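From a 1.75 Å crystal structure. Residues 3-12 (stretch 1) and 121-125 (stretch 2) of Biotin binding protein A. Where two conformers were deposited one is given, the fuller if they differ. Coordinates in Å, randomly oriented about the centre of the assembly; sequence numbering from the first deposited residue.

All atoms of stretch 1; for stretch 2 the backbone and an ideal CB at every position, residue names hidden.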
# COMPACT_ATOMS: atom_id res chain seq x y z
N ARG A 3 -23.40 11.62 -19.04
CA ARG A 3 -23.37 11.44 -17.56
C ARG A 3 -22.78 10.08 -17.20
O ARG A 3 -22.79 9.70 -16.02
CB ARG A 3 -24.79 11.53 -16.98
CG ARG A 3 -25.48 12.86 -17.09
CD ARG A 3 -26.78 12.84 -16.30
NE ARG A 3 -27.42 14.15 -16.32
CZ ARG A 3 -27.18 15.13 -15.44
NH1 ARG A 3 -26.32 14.95 -14.44
NH2 ARG A 3 -27.81 16.30 -15.55
N LYS A 4 -22.34 9.32 -18.20
CA LYS A 4 -21.64 8.07 -17.94
C LYS A 4 -20.42 8.35 -17.05
O LYS A 4 -19.63 9.22 -17.38
CB LYS A 4 -21.17 7.39 -19.22
CG LYS A 4 -22.26 6.64 -19.96
CD LYS A 4 -23.04 5.73 -19.05
CE LYS A 4 -23.78 4.71 -19.88
NZ LYS A 4 -24.58 3.83 -19.02
N CYS A 5 -20.32 7.61 -15.94
CA CYS A 5 -19.20 7.72 -14.97
C CYS A 5 -19.21 8.98 -14.11
O CYS A 5 -18.24 9.26 -13.40
CB CYS A 5 -17.85 7.53 -15.64
SG CYS A 5 -17.32 5.80 -15.60
N GLU A 6 -20.31 9.72 -14.19
CA GLU A 6 -20.65 10.74 -13.21
C GLU A 6 -20.65 10.12 -11.81
O GLU A 6 -21.41 9.17 -11.52
CB GLU A 6 -22.02 11.34 -13.57
CG GLU A 6 -22.84 11.92 -12.47
CD GLU A 6 -23.97 12.82 -13.00
OE1 GLU A 6 -23.73 13.58 -13.98
OE2 GLU A 6 -25.08 12.76 -12.42
N LEU A 7 -19.80 10.66 -10.93
CA LEU A 7 -19.70 10.09 -9.59
C LEU A 7 -20.98 10.23 -8.81
O LEU A 7 -21.30 9.36 -8.00
CB LEU A 7 -18.54 10.71 -8.79
CG LEU A 7 -17.17 10.60 -9.44
CD1 LEU A 7 -16.12 11.23 -8.51
CD2 LEU A 7 -16.85 9.12 -9.78
N GLN A 8 -21.71 11.32 -9.04
CA GLN A 8 -22.91 11.58 -8.29
C GLN A 8 -23.81 10.38 -8.42
O GLN A 8 -24.05 9.90 -9.54
CB GLN A 8 -23.64 12.82 -8.82
CG GLN A 8 -25.00 13.04 -8.16
CD GLN A 8 -25.67 14.31 -8.64
OE1 GLN A 8 -25.14 15.02 -9.51
NE2 GLN A 8 -26.82 14.62 -8.09
N GLY A 9 -24.34 9.93 -7.31
CA GLY A 9 -25.27 8.82 -7.34
C GLY A 9 -24.91 7.74 -6.36
O GLY A 9 -24.13 7.98 -5.46
N LEU A 10 -25.47 6.56 -6.58
CA LEU A 10 -25.39 5.46 -5.62
C LEU A 10 -24.54 4.30 -6.19
O LEU A 10 -24.69 3.93 -7.37
CB LEU A 10 -26.80 4.95 -5.35
CG LEU A 10 -27.79 5.99 -4.83
CD1 LEU A 10 -29.04 6.01 -5.69
CD2 LEU A 10 -28.11 5.70 -3.38
N TRP A 11 -23.65 3.78 -5.35
CA TRP A 11 -22.66 2.77 -5.70
C TRP A 11 -22.58 1.65 -4.65
O TRP A 11 -22.81 1.85 -3.46
CB TRP A 11 -21.28 3.42 -5.86
CG TRP A 11 -21.24 4.54 -6.83
CD1 TRP A 11 -21.50 5.86 -6.56
CD2 TRP A 11 -20.91 4.46 -8.22
NE1 TRP A 11 -21.36 6.60 -7.69
CE2 TRP A 11 -21.02 5.76 -8.74
CE3 TRP A 11 -20.58 3.41 -9.10
CZ2 TRP A 11 -20.76 6.06 -10.08
CZ3 TRP A 11 -20.32 3.71 -10.44
CH2 TRP A 11 -20.41 5.03 -10.91
N ARG A 12 -22.22 0.45 -5.08
CA ARG A 12 -22.00 -0.68 -4.18
C ARG A 12 -20.72 -1.40 -4.64
O ARG A 12 -20.45 -1.49 -5.84
CB ARG A 12 -23.18 -1.64 -4.24
CG ARG A 12 -23.16 -2.74 -3.21
CD ARG A 12 -24.31 -3.73 -3.44
NE ARG A 12 -24.18 -4.38 -4.75
CZ ARG A 12 -23.43 -5.47 -4.98
NH1 ARG A 12 -22.72 -6.04 -4.00
NH2 ARG A 12 -23.39 -5.99 -6.22
N UNK A 121 -13.94 -2.55 -5.97
CA UNK A 121 -14.56 -2.15 -7.24
C UNK A 121 -16.03 -1.83 -6.99
O UNK A 121 -16.72 -2.64 -6.38
CB UNK A 121 -14.42 -3.25 -8.30
N UNK A 122 -16.48 -0.64 -7.39
CA UNK A 122 -17.87 -0.22 -7.19
C UNK A 122 -18.62 -0.26 -8.52
O UNK A 122 -18.06 0.05 -9.58
CB UNK A 122 -17.93 1.18 -6.58
N UNK A 123 -19.89 -0.64 -8.44
CA UNK A 123 -20.81 -0.61 -9.57
C UNK A 123 -22.02 0.22 -9.14
O UNK A 123 -22.39 0.27 -7.96
CB UNK A 123 -21.22 -2.02 -10.01
N UNK A 124 -22.64 0.84 -10.14
CA UNK A 124 -23.79 1.72 -9.97
C UNK A 124 -25.00 0.91 -9.49
O UNK A 124 -25.37 -0.10 -10.10
CB UNK A 124 -24.11 2.45 -11.28
N UNK A 125 -25.59 1.35 -8.38
CA UNK A 125 -26.89 0.86 -7.92
C UNK A 125 -27.96 1.81 -8.46
O UNK A 125 -28.62 1.48 -9.43
CB UNK A 125 -26.95 0.77 -6.39

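Stretch 2 pairs antiparallel with the strand at residues 9-12. Arg12 N donates to the carbonyl O of position 123 (2.9 Å), and the N of position 123 donates to Arg12 O (2.8 Å). The N of position 125 donates to Leu10 O (2.9 Å).

Position 121 has extended backbone angles. Its CA-to-CB bond points away, and no atom of stretch 1 is near the ideal CB. Stretch 1 therefore sets no preference, though a beta-branched residue would suit the strand. The residue is Val121, with chi1 t.

Position 122 points toward stretch 1. Its ideal CB lies 3.7 Å from Arg12 O and 4.1 Å from Trp11 CB. The apolar start of the Trp11 side chain favours an apolar partner, aliphatic or aromatic. The residue is Phe122. Its chi1 is m, and Phe122 CD1 comes to 4.0 Å from Trp11 CB.

Position 123 lies on the same sheet face as the Arg12 side chain. The ideal CB of position 123 is 4.3 Å from Arg12 O, and no deep pocket of stretch 1 encloses it. A small polar or beta-branched residue would fit, as might a longer polar one. The residue is Thr123, with chi1 p. Thr123 OG1 is 2.8 Å from the O of water 2 in a hydrogen bond of undecided direction. The O of water 2 also donates a weak bond to Arg12 O (3.4 Å).

Position 124 lies on the face carrying Trp11, and its ideal CB is 4.1 Å from Trp11 CZ3. Beyond the indole, the carbonyls of Glu6 and Gln8 offer acceptors. An apolar residue could cover the ring, but a long donor, lysine or arginine, could also reach the carbonyls. The residue is Arg124. Chi1 is t and chi3 is p, and the chain runs over the indole, with NE above one ring face. Arg124 CZ lies 3.5 Å from Trp11 CZ2. Arg124 NH2 donates to Glu6 O (2.7 Å) and its NH1 to Gln8 O (2.9 Å), so one flat group ties the loop to the strand. An ideal CB on Gly9 would be 2.5 Å from Arg124 NH1, a clash. Trp11 NE1 donates to Leu7 O (2.8 Å), which helps hold the ring beneath.

Position 125 points toward stretch 1. Its ideal CB is 4.0 Å from Leu10 O, and the Leu10 and Arg12 side chains begin nearby. A modest apolar residue would suit. The residue is Val125. Val125 CB lies 4.3 Å from Leu10 CB, and its CG2 is 3.6 Å from Arg12 CB.

Stretch 2, residues 121-125: VFTRV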
# COMPACT_ATOMS: atom_id res chain seq x y z
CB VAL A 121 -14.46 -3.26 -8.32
CG1 VAL A 121 -15.00 -2.70 -9.61
CG2 VAL A 121 -13.02 -3.71 -8.49
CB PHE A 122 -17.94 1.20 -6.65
CG PHE A 122 -17.42 1.37 -5.23
CD1 PHE A 122 -18.32 1.44 -4.15
CD2 PHE A 122 -16.04 1.50 -4.98
CE1 PHE A 122 -17.86 1.62 -2.85
CE2 PHE A 122 -15.57 1.69 -3.69
CZ PHE A 122 -16.47 1.75 -2.62
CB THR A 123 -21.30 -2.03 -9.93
OG1 THR A 123 -21.88 -2.64 -8.77
CG2 THR A 123 -20.14 -2.91 -10.37
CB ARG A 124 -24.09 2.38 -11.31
CG ARG A 124 -25.31 3.24 -11.34
CD ARG A 124 -24.96 4.63 -11.01
NE ARG A 124 -24.14 5.33 -12.00
CZ ARG A 124 -23.75 6.59 -11.81
NH1 ARG A 124 -24.12 7.19 -10.70
NH2 ARG A 124 -22.98 7.24 -12.69
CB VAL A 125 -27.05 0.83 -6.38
CG1 VAL A 125 -28.36 0.14 -6.01
CG2 VAL A 125 -25.89 0.15 -5.71
O HOH W 1 -27.02 6.35 -8.96
O HOH W 2 -21.12 -4.64 -7.01
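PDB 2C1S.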